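Side-chain contacts in possible prolidase (PDB 2P9B), which probably hydrolyses carbon-nitrogen bonds as a metal-dependent enzyme of the amidohydrolase family, its natural substrate remaining unestablished: residues I21-G24 with G28-L31; T123-G128 with L155-L160; T131-G136 with S384-D389; A390-L395 with S400-V405; A421-I424 with P429-R432. All coordinates share one frame; numbering follows the deposited sequence.

How the interactions relate
From the N terminus, interaction 1 closes the tight hairpin of strands 19-22 and 30-32. Interaction 2 then joins the end of helix 113-126 to the approach of strand 158-160. Interaction 3 starts between the segments of interaction 2 and reaches forward to 384-389, so these two cross; strands 129-134 and 158-160 are parallel neighbours. Interactions 4 and 5 follow in series as short closures, the first bending the chain into strand 403-406, the second folding it back beyond strand 422-425. All five reach one mixed sheet. Direct touches join interaction 4 to each of the others, while interaction 2 also touches interactions 3 and 5.

Interaction 1 of 5, residues I21-G24 with G28-L31; sequences IVTG and GTIL
Ile21 and Leu31 form the tight end of this contact, where two backbone bonds join the strands. Ile21 N donates to Leu31 O over 2.7 Å, and Leu31 N answers to Ile21 O over 2.8 Å. Their side chains share one face of the sheet, with CB of Ile21 and CB of Leu31 4.2 Å apart. Val22 and Ile30, a non-hydrogen-bonded pair, occupy the other face and meet through their CG2 methyls at 4.3 Å. Ile21 and Val22 are buried, packing also on residues of strand 68-78.

Towards the turn the pairing opens, and solvent enters it. Thr29 O receives Thr23 N at 3.2 Å, and a water, itself holding Gly24 N, donates to the same oxygen at 3.0 Å. With chi1 at 67°, Thr23 OG1 sits between its own N and carbonyl carbon, facing Thr29 O, though whether its proton goes there is unsettled. The same rotation carries CG2 of Thr23 to within 4.0 Å of Leu31 CD1, the two side chains crossing at about a right angle. Thr29 turns its own hydroxyl to Asp25 in the connection. Paired strands, alternating side-chain faces and a short connecting loop make this an antiparallel beta hairpin, added to the edge of strand 68-78 through the parallel strand 19-22.

Interaction 2 of 5, residues T123-G128 with L155-L160; sequences TLLESG and LGPRIL
Leu125 and Pro157 mark the closest backbone approach, with their CA atoms 5.7 Å apart. Leu125 belongs to the last turn of helix 113-126, which ends in a Schellman motif: Gly128 adopts a positive phi of 102°, and its N bonds back to Leu125 O at 2.8 Å. Ser127 adds to this helix end, its OG donating to Leu124 O over 2.6 Å. On the other side the chain is extended through Gly156 and Pro157, just before strand 158-160 begins.

One side chain makes every approach from the helix. Leu125 holds CG trans to its own backbone N, with chi1 at -180°, and this extends the branch over the incoming chain. Its CD2 methyl rests on Gly156 CA at 3.7 Å and so lies on the extended backbone. That methyl also meets CG of Leu155 at 4.1 Å, a residue towards the solvent side. Nearer the helix axis, CB of Leu125 touches CD of the buried Pro157 ring at 4.0 Å.

Leu125 also touches Val423 and Ala425 of strand 422-425, so the one side chain packs against both the 155-157 approach and that strand. No hydrogen bond crosses between the two segments; the polar groups of each are used within the helix end or with other parts of the fold. The chemistry therefore implies an association resting on van der Waals packing of apolar groups.

Interaction 3 of 5, residues T131-G136 with S384-D389; sequences TIRTLG and SILGVD
The inner surface of the barrel strand 129-134 meets the end of helix 371-385 here, through Thr131 and Arg133 on one side and Leu386 and Val388 on the other. The helix closes in a Schellman motif whose positive-phi residue is Gly387, with Gly387 N bonded to Ser384 O at 3.0 Å. Just before that glycine, Leu386 is directed to the strand and divides its two methyls between partners.

CD2 of Leu386 lies over one face of the Arg133 guanidinium, 3.7 Å from NE and displaced towards the rim. Leu135 CD1 covers the opposite face, 3.4 Å above the plane of the Arg133 guanidinium, so the flat group is clamped between two aliphatic branches. A bend at chi3 of 59° turns the guanidinium across Leu386 after an otherwise extended start. Its polar rim is used elsewhere: NE bonds to Ala76 O, NH1 to Thr263, and NH2 forms a salt bridge with Glu265. These bonds satisfy a buried charge and probably fix the plane of the group.

CD1 of Leu386 meets the methyl CG2 of Thr131 at 4.2 Å, the side chains passing in opposite directions. Val388 CG2 stands 4.5 Å from the same Thr131 methyl. Since Leu386 also touches Ile74 and Leu160, the packing spans three adjacent strands, as in the interior of the TIM barrel expected for the amidohydrolase family.

Interaction 4 of 5, residues A390-L395 with S400-V405; sequences AETGSL and SADLLV
Asp402 OD2 is gripped by two groups: Thr392 OG1, which donates over 2.8 Å, and Arg158 NH1, which forms a salt bridge. The hydroxyl arrives on the anti side of the carboxylate, 17° out of its plane, and the two side chains cross at about a right angle. With chi1 at -170°, Thr392 points OG1 opposite its own N and at the aspartate. OD1 of Asp402 takes the backbone N of Ala426, so both buried oxygens have partners, and the nearby arginine would be expected to favour the charged form.

A backbone bond closes the loop beside this pair, Ser400 N donating to Glu391 O at 2.7 Å with an angle of 157° at the hydrogen. Water bridges the remaining separation: one molecule donates to Ser394 O and to Ser400 O, the distance to Ser400 O being 2.8 Å. Ala401 is the centre of an inverse gamma turn, in which Asp402 N bonds to Ser400 O at 2.8 Å. Farther along, Leu395 CD2 leans towards Leu403 CD2, but their 3.2 Å separation is tighter than van der Waals contact and leaves the exact methyl positions doubtful.

Gly393, then Ala401 and Asp402 leading into the apolar strand 403-406, are consistent with the connection seen in amidohydrolases, in which the chain leaves helix 371-385 and returns as strand 403-406, antiparallel to strand 68-78.

Interaction 5 of 5, residues A421-I424 with P429-R432; sequences ALVI and PVWR
The indole of Trp431 carries Pro429 CB on one face, 3.5 Å above the ring plane and displaced towards the rim, while Leu422 CD1 comes to it obliquely. That methyl reaches CZ3 of Trp431 at 3.8 Å, touching the six-membered part of the ring. Leu422 sets CG opposite its backbone N, chi1 176°, which sends the branch across to the returning chain. The indole itself is at the exposed margin.

Behind it the backbone is pinned once. Val430 N donates to Val423 O over 2.9 Å, with an angle of 156° at the hydrogen. CG2 of Val430 also packs against Val423 O at 3.3 Å, and it meets Val423 CB in turn. Water links the two chains where no direct bond forms, accepting from Val423 N at 2.8 Å and donating to Val430 O. Ile424 and Pro429 form a non-hydrogen-bonded pair, with Ile424 CG2 4.0 Å from Pro429 N. Past this pair the chain curls in an inverse gamma turn centred on Trp431, and Arg432 NE bonds to Trp431 O.

Strand 422-425 is therefore covered on both edges. Strand 403-406 pairs with the other edge, where Ala421 and Leu422 face Val405 in a classic beta bulge. Helix 113-126 packs on Val423 and Val430 through Leu125.

Interaction 1 of 5, residues I21-G24 with G28-L31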
# COMPACT_ATOMS: atom_id res chain seq x y z
N ILE A 21 -4.31 -19.97 -11.29
CA ILE A 21 -3.58 -18.74 -11.07
C ILE A 21 -4.30 -17.50 -11.59
O ILE A 21 -4.69 -17.44 -12.75
CB ILE A 21 -2.19 -18.77 -11.75
CG1 ILE A 21 -1.33 -19.89 -11.16
CG2 ILE A 21 -1.50 -17.41 -11.59
CD1 ILE A 21 0.09 -19.93 -11.70
N VAL A 22 -4.49 -16.53 -10.70
CA VAL A 22 -5.07 -15.25 -11.09
C VAL A 22 -3.79 -14.42 -11.16
O VAL A 22 -3.20 -14.08 -10.14
CB VAL A 22 -6.04 -14.71 -10.02
CG1 VAL A 22 -6.40 -13.27 -10.32
CG2 VAL A 22 -7.31 -15.56 -10.01
N THR A 23 -3.35 -14.14 -12.38
CA THR A 23 -2.10 -13.42 -12.60
C THR A 23 -2.02 -12.00 -12.08
O THR A 23 -0.94 -11.53 -11.72
CB THR A 23 -1.75 -13.38 -14.10
OG1 THR A 23 -2.71 -12.58 -14.78
CG2 THR A 23 -1.75 -14.78 -14.68
N GLY A 24 -3.15 -11.31 -12.04
CA GLY A 24 -3.13 -9.93 -11.57
C GLY A 24 -2.63 -9.00 -12.66
O GLY A 24 -2.24 -7.86 -12.39
N GLY A 28 -6.66 -9.47 -16.62
CA GLY A 28 -7.48 -10.29 -15.75
C GLY A 28 -7.33 -11.75 -16.13
O GLY A 28 -8.24 -12.56 -15.95
N THR A 29 -6.16 -12.08 -16.66
CA THR A 29 -5.84 -13.43 -17.11
C THR A 29 -5.82 -14.45 -15.98
O THR A 29 -5.32 -14.17 -14.88
CB THR A 29 -4.46 -13.48 -17.79
OG1 THR A 29 -4.44 -12.56 -18.89
CG2 THR A 29 -4.16 -14.88 -18.29
N ILE A 30 -6.34 -15.64 -16.25
CA ILE A 30 -6.35 -16.73 -15.29
C ILE A 30 -5.78 -17.98 -15.97
O ILE A 30 -6.04 -18.23 -17.15
CB ILE A 30 -7.77 -17.06 -14.77
CG1 ILE A 30 -8.63 -17.65 -15.88
CG2 ILE A 30 -8.41 -15.82 -14.20
CD1 ILE A 30 -9.95 -18.22 -15.38
N LEU A 31 -4.99 -18.74 -15.23
CA LEU A 31 -4.38 -19.95 -15.78
C LEU A 31 -4.81 -21.13 -14.92
O LEU A 31 -4.63 -21.11 -13.70
CB LEU A 31 -2.86 -19.81 -15.75
CG LEU A 31 -2.36 -18.49 -16.36
CD1 LEU A 31 -0.87 -18.37 -16.14
CD2 LEU A 31 -2.71 -18.44 -17.84
O HOH W 1 -5.59 -11.70 -13.17

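Interaction 2 of 5, residues T123-G128 with L155-L160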
# COMPACT_ATOMS: atom_id res chain seq x y z
N THR A 123 -0.22 -8.83 11.26
CA THR A 123 -1.64 -8.84 10.91
C THR A 123 -1.78 -8.58 9.41
O THR A 123 -2.54 -9.27 8.72
CB THR A 123 -2.41 -7.75 11.69
OG1 THR A 123 -2.41 -8.10 13.08
CG2 THR A 123 -3.84 -7.64 11.20
N LEU A 124 -1.06 -7.59 8.90
CA LEU A 124 -1.09 -7.27 7.48
C LEU A 124 -0.67 -8.51 6.69
O LEU A 124 -1.36 -8.90 5.74
CB LEU A 124 -0.15 -6.10 7.16
CG LEU A 124 -0.73 -4.71 7.40
CD1 LEU A 124 0.38 -3.71 7.71
CD2 LEU A 124 -1.53 -4.29 6.18
N LEU A 125 0.43 -9.13 7.08
CA LEU A 125 0.89 -10.33 6.38
C LEU A 125 -0.16 -11.44 6.41
O LEU A 125 -0.46 -12.04 5.38
CB LEU A 125 2.21 -10.84 6.97
CG LEU A 125 2.79 -12.09 6.31
CD1 LEU A 125 3.05 -11.81 4.83
CD2 LEU A 125 4.09 -12.49 7.00
N GLU A 126 -0.73 -11.71 7.59
CA GLU A 126 -1.74 -12.76 7.72
C GLU A 126 -2.97 -12.48 6.86
O GLU A 126 -3.69 -13.42 6.49
CB GLU A 126 -2.16 -12.92 9.18
CG GLU A 126 -1.02 -13.39 10.09
CD GLU A 126 -1.40 -13.41 11.56
OE1 GLU A 126 -2.26 -12.60 11.97
OE2 GLU A 126 -0.83 -14.23 12.30
N SER A 127 -3.21 -11.21 6.54
CA SER A 127 -4.35 -10.84 5.72
C SER A 127 -4.01 -11.02 4.24
O SER A 127 -4.86 -10.81 3.38
CB SER A 127 -4.77 -9.39 5.99
OG SER A 127 -3.91 -8.45 5.37
N GLY A 128 -2.77 -11.41 3.97
CA GLY A 128 -2.34 -11.63 2.59
C GLY A 128 -1.51 -10.54 1.93
O GLY A 128 -1.26 -10.61 0.72
N LEU A 155 9.66 -13.31 10.84
CA LEU A 155 8.76 -13.56 9.72
C LEU A 155 7.91 -12.31 9.56
O LEU A 155 7.32 -11.83 10.53
CB LEU A 155 7.84 -14.76 10.01
CG LEU A 155 6.67 -14.98 9.04
CD1 LEU A 155 7.21 -15.37 7.67
CD2 LEU A 155 5.76 -16.08 9.58
N GLY A 156 7.86 -11.78 8.35
CA GLY A 156 7.07 -10.59 8.14
C GLY A 156 7.05 -10.16 6.69
O GLY A 156 7.74 -10.74 5.86
N PRO A 157 6.27 -9.12 6.37
CA PRO A 157 6.18 -8.62 5.00
C PRO A 157 7.41 -7.80 4.62
O PRO A 157 8.20 -7.40 5.48
CB PRO A 157 4.92 -7.76 5.04
CG PRO A 157 5.00 -7.15 6.42
CD PRO A 157 5.39 -8.36 7.27
N ARG A 158 7.57 -7.56 3.32
CA ARG A 158 8.66 -6.74 2.82
C ARG A 158 8.20 -5.33 3.20
O ARG A 158 7.08 -4.94 2.88
CB ARG A 158 8.75 -6.89 1.30
CG ARG A 158 9.77 -5.98 0.64
CD ARG A 158 9.85 -6.24 -0.86
NE ARG A 158 10.30 -7.60 -1.17
CZ ARG A 158 9.50 -8.63 -1.42
NH1 ARG A 158 8.18 -8.47 -1.40
NH2 ARG A 158 10.01 -9.82 -1.70
N ILE A 159 9.06 -4.57 3.87
CA ILE A 159 8.69 -3.24 4.32
C ILE A 159 9.50 -2.05 3.81
O ILE A 159 10.74 -2.08 3.81
CB ILE A 159 8.75 -3.15 5.88
CG1 ILE A 159 7.80 -4.18 6.51
CG2 ILE A 159 8.39 -1.74 6.35
CD1 ILE A 159 7.90 -4.24 8.04
N LEU A 160 8.79 -1.02 3.35
CA LEU A 160 9.44 0.22 2.96
C LEU A 160 9.06 1.11 4.14
O LEU A 160 7.90 1.48 4.30
CB LEU A 160 8.86 0.80 1.67
CG LEU A 160 9.48 0.30 0.37
CD1 LEU A 160 9.06 -1.14 0.09
CD2 LEU A 160 9.05 1.21 -0.76

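Interaction 3 of 5, residues T131-G136 with S384-D389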
# COMPACT_ATOMS: atom_id res chain seq x y z
N THR A 131 3.89 -7.02 0.91
CA THR A 131 4.75 -5.85 0.82
C THR A 131 3.93 -4.67 1.30
O THR A 131 2.76 -4.54 0.95
CB THR A 131 5.21 -5.55 -0.63
OG1 THR A 131 5.94 -6.68 -1.15
CG2 THR A 131 6.13 -4.33 -0.66
N ILE A 132 4.54 -3.82 2.12
CA ILE A 132 3.85 -2.64 2.63
C ILE A 132 4.81 -1.47 2.66
O ILE A 132 6.03 -1.66 2.66
CB ILE A 132 3.32 -2.84 4.10
CG1 ILE A 132 4.49 -3.04 5.07
CG2 ILE A 132 2.36 -4.00 4.15
CD1 ILE A 132 4.06 -3.10 6.54
N ARG A 133 4.25 -0.27 2.65
CA ARG A 133 5.05 0.94 2.78
C ARG A 133 4.40 1.68 3.93
O ARG A 133 3.19 1.89 3.92
CB ARG A 133 4.99 1.83 1.54
CG ARG A 133 5.64 3.20 1.81
CD ARG A 133 5.67 4.11 0.59
NE ARG A 133 4.32 4.38 0.09
CZ ARG A 133 4.03 5.35 -0.78
NH1 ARG A 133 4.98 6.15 -1.23
NH2 ARG A 133 2.77 5.50 -1.20
N THR A 134 5.18 2.05 4.94
CA THR A 134 4.61 2.83 6.02
C THR A 134 4.80 4.29 5.61
O THR A 134 5.76 4.62 4.91
CB THR A 134 5.32 2.57 7.38
OG1 THR A 134 6.70 2.94 7.30
CG2 THR A 134 5.18 1.11 7.77
N LEU A 135 3.88 5.15 6.02
CA LEU A 135 3.98 6.56 5.70
C LEU A 135 3.75 7.39 6.95
O LEU A 135 2.79 8.15 7.04
CB LEU A 135 2.98 6.95 4.62
CG LEU A 135 3.31 6.36 3.24
CD1 LEU A 135 2.19 6.68 2.24
CD2 LEU A 135 4.65 6.92 2.78
N GLY A 136 4.64 7.22 7.92
CA GLY A 136 4.53 7.96 9.17
C GLY A 136 4.68 7.04 10.35
O GLY A 136 3.70 6.50 10.87
N SER A 384 5.39 -1.65 -8.99
CA SER A 384 6.14 -0.68 -9.79
C SER A 384 6.21 0.65 -9.05
O SER A 384 7.26 1.28 -8.98
CB SER A 384 5.46 -0.46 -11.15
OG SER A 384 5.52 -1.64 -11.94
N ILE A 385 5.09 1.07 -8.48
CA ILE A 385 5.04 2.33 -7.76
C ILE A 385 6.04 2.34 -6.61
O ILE A 385 6.74 3.34 -6.41
CB ILE A 385 3.62 2.60 -7.22
CG1 ILE A 385 2.67 2.82 -8.40
CG2 ILE A 385 3.63 3.81 -6.30
CD1 ILE A 385 1.22 2.96 -8.00
N LEU A 386 6.12 1.24 -5.87
CA LEU A 386 7.04 1.16 -4.73
C LEU A 386 8.47 0.83 -5.12
O LEU A 386 9.36 0.74 -4.25
CB LEU A 386 6.53 0.13 -3.71
CG LEU A 386 5.16 0.43 -3.10
CD1 LEU A 386 4.86 -0.60 -2.02
CD2 LEU A 386 5.15 1.82 -2.50
N GLY A 387 8.70 0.64 -6.42
CA GLY A 387 10.04 0.33 -6.90
C GLY A 387 10.56 -1.07 -6.60
O GLY A 387 11.77 -1.29 -6.54
N VAL A 388 9.65 -2.02 -6.42
CA VAL A 388 10.06 -3.39 -6.13
C VAL A 388 9.56 -4.39 -7.16
O VAL A 388 9.56 -5.60 -6.92
CB VAL A 388 9.56 -3.82 -4.73
CG1 VAL A 388 10.25 -2.97 -3.65
CG2 VAL A 388 8.05 -3.65 -4.64
N ASP A 389 9.15 -3.90 -8.33
CA ASP A 389 8.63 -4.76 -9.38
C ASP A 389 9.62 -5.79 -9.91
O ASP A 389 9.23 -6.79 -10.48
CB ASP A 389 8.10 -3.92 -10.54
CG ASP A 389 9.11 -2.93 -11.05
OD1 ASP A 389 9.51 -2.02 -10.29
OD2 ASP A 389 9.52 -3.06 -12.23

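Interaction 4 of 5, residues A390-L395 with S400-V405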
# COMPACT_ATOMS: atom_id res chain seq x y z
N ALA A 390 10.91 -5.54 -9.71
CA ALA A 390 11.91 -6.48 -10.18
C ALA A 390 11.91 -7.73 -9.31
O ALA A 390 12.27 -8.81 -9.77
CB ALA A 390 13.29 -5.83 -10.16
N GLU A 391 11.49 -7.59 -8.06
CA GLU A 391 11.49 -8.73 -7.15
C GLU A 391 10.14 -9.26 -6.72
O GLU A 391 10.05 -10.38 -6.20
CB GLU A 391 12.33 -8.39 -5.91
CG GLU A 391 11.70 -7.36 -5.00
CD GLU A 391 12.64 -6.92 -3.89
OE1 GLU A 391 13.28 -7.80 -3.27
OE2 GLU A 391 12.73 -5.70 -3.64
N THR A 392 9.07 -8.50 -6.92
CA THR A 392 7.76 -8.98 -6.50
C THR A 392 6.62 -8.36 -7.30
O THR A 392 6.85 -7.57 -8.21
CB THR A 392 7.54 -8.71 -4.98
OG1 THR A 392 6.36 -9.38 -4.54
CG2 THR A 392 7.41 -7.21 -4.72
N GLY A 393 5.38 -8.74 -6.98
CA GLY A 393 4.24 -8.18 -7.67
C GLY A 393 3.61 -9.03 -8.76
O GLY A 393 2.57 -8.67 -9.30
N SER A 394 4.26 -10.14 -9.10
CA SER A 394 3.73 -11.04 -10.12
C SER A 394 4.34 -12.42 -9.92
O SER A 394 5.44 -12.56 -9.38
CB SER A 394 4.05 -10.52 -11.53
OG SER A 394 5.45 -10.49 -11.76
N LEU A 395 3.61 -13.44 -10.35
CA LEU A 395 4.09 -14.81 -10.21
C LEU A 395 4.89 -15.21 -11.43
O LEU A 395 4.40 -15.92 -12.31
CB LEU A 395 2.90 -15.75 -10.02
CG LEU A 395 2.01 -15.38 -8.84
CD1 LEU A 395 0.87 -16.37 -8.73
CD2 LEU A 395 2.83 -15.37 -7.56
N SER A 400 10.43 -13.03 -6.12
CA SER A 400 10.20 -13.51 -4.76
C SER A 400 8.91 -14.31 -4.69
O SER A 400 7.90 -13.92 -5.29
CB SER A 400 10.13 -12.32 -3.80
OG SER A 400 10.19 -12.73 -2.44
N ALA A 401 8.92 -15.41 -3.96
CA ALA A 401 7.73 -16.23 -3.84
C ALA A 401 6.73 -15.63 -2.85
O ALA A 401 6.53 -16.15 -1.76
CB ALA A 401 8.11 -17.65 -3.42
N ASP A 402 6.10 -14.53 -3.25
CA ASP A 402 5.09 -13.87 -2.43
C ASP A 402 3.76 -14.34 -3.01
O ASP A 402 3.28 -13.79 -4.01
CB ASP A 402 5.21 -12.34 -2.54
CG ASP A 402 6.45 -11.80 -1.82
OD1 ASP A 402 6.69 -12.20 -0.66
OD2 ASP A 402 7.16 -10.95 -2.41
N LEU A 403 3.19 -15.37 -2.39
CA LEU A 403 1.94 -15.95 -2.90
C LEU A 403 0.77 -15.82 -1.95
O LEU A 403 0.91 -15.95 -0.74
CB LEU A 403 2.14 -17.44 -3.19
CG LEU A 403 3.47 -17.91 -3.78
CD1 LEU A 403 3.39 -19.41 -4.09
CD2 LEU A 403 3.81 -17.14 -5.02
N LEU A 404 -0.40 -15.58 -2.52
CA LEU A 404 -1.61 -15.48 -1.73
C LEU A 404 -2.56 -16.55 -2.27
O LEU A 404 -2.99 -16.49 -3.42
CB LEU A 404 -2.23 -14.09 -1.86
CG LEU A 404 -3.63 -13.91 -1.27
CD1 LEU A 404 -3.65 -14.33 0.20
CD2 LEU A 404 -4.06 -12.45 -1.43
N VAL A 405 -2.85 -17.53 -1.43
CA VAL A 405 -3.74 -18.63 -1.81
C VAL A 405 -5.14 -18.36 -1.28
O VAL A 405 -5.32 -18.12 -0.09
CB VAL A 405 -3.21 -19.97 -1.26
CG1 VAL A 405 -4.04 -21.12 -1.81
CG2 VAL A 405 -1.74 -20.14 -1.66
O HOH W 2 4.02 -11.53 -5.84
O HOH W 3 6.48 -12.06 -6.79

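Interaction 5 of 5, residues A421-I424 with P429-R432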
# COMPACT_ATOMS: atom_id res chain seq x y z
N ALA A 421 -6.51 -18.52 2.30
CA ALA A 421 -6.35 -19.93 2.64
C ALA A 421 -4.93 -20.11 3.18
O ALA A 421 -4.70 -20.87 4.12
CB ALA A 421 -6.55 -20.79 1.40
N LEU A 422 -3.99 -19.40 2.57
CA LEU A 422 -2.59 -19.46 2.98
C LEU A 422 -1.83 -18.30 2.38
O LEU A 422 -2.10 -17.89 1.25
CB LEU A 422 -1.96 -20.78 2.50
CG LEU A 422 -0.46 -21.01 2.74
CD1 LEU A 422 -0.17 -21.09 4.23
CD2 LEU A 422 -0.02 -22.30 2.06
N VAL A 423 -0.88 -17.77 3.14
CA VAL A 423 -0.05 -16.66 2.68
C VAL A 423 1.40 -17.13 2.72
O VAL A 423 1.82 -17.75 3.69
CB VAL A 423 -0.18 -15.43 3.58
CG1 VAL A 423 0.61 -14.26 2.99
CG2 VAL A 423 -1.64 -15.06 3.73
N ILE A 424 2.15 -16.84 1.67
CA ILE A 424 3.56 -17.22 1.62
C ILE A 424 4.33 -15.94 1.36
O ILE A 424 4.04 -15.22 0.40
CB ILE A 424 3.80 -18.25 0.48
CG1 ILE A 424 2.92 -19.47 0.72
CG2 ILE A 424 5.28 -18.63 0.43
CD1 ILE A 424 3.02 -20.54 -0.34
N PRO A 429 6.03 -19.93 4.19
CA PRO A 429 4.59 -20.05 4.43
C PRO A 429 4.29 -19.51 5.83
O PRO A 429 5.08 -19.69 6.76
CB PRO A 429 4.35 -21.55 4.35
CG PRO A 429 5.43 -22.02 3.42
CD PRO A 429 6.63 -21.24 3.89
N VAL A 430 3.15 -18.83 5.97
CA VAL A 430 2.76 -18.29 7.26
C VAL A 430 1.82 -19.30 7.90
O VAL A 430 0.65 -19.39 7.54
CB VAL A 430 2.03 -16.95 7.09
CG1 VAL A 430 1.67 -16.37 8.45
CG2 VAL A 430 2.90 -15.98 6.31
N TRP A 431 2.34 -20.08 8.85
CA TRP A 431 1.52 -21.10 9.51
C TRP A 431 0.68 -20.53 10.64
O TRP A 431 0.89 -20.83 11.81
CB TRP A 431 2.42 -22.21 10.05
CG TRP A 431 3.28 -22.88 9.01
CD1 TRP A 431 4.61 -23.13 9.09
CD2 TRP A 431 2.84 -23.42 7.75
NE1 TRP A 431 5.04 -23.79 7.97
CE2 TRP A 431 3.98 -24.00 7.14
CE3 TRP A 431 1.61 -23.49 7.10
CZ2 TRP A 431 3.92 -24.62 5.88
CZ3 TRP A 431 1.55 -24.11 5.85
CH2 TRP A 431 2.70 -24.68 5.26
N ARG A 432 -0.29 -19.69 10.27
CA ARG A 432 -1.20 -19.07 11.22
C ARG A 432 -2.57 -19.03 10.53
O ARG A 432 -2.64 -18.92 9.31
CB ARG A 432 -0.72 -17.66 11.57
CG ARG A 432 0.64 -17.60 12.27
CD ARG A 432 0.56 -17.84 13.79
NE ARG A 432 0.05 -19.16 14.15
CZ ARG A 432 -0.10 -19.59 15.40
NH1 ARG A 432 0.23 -18.80 16.42
NH2 ARG A 432 -0.60 -20.79 15.64
O HOH W 4 -1.34 -18.17 5.92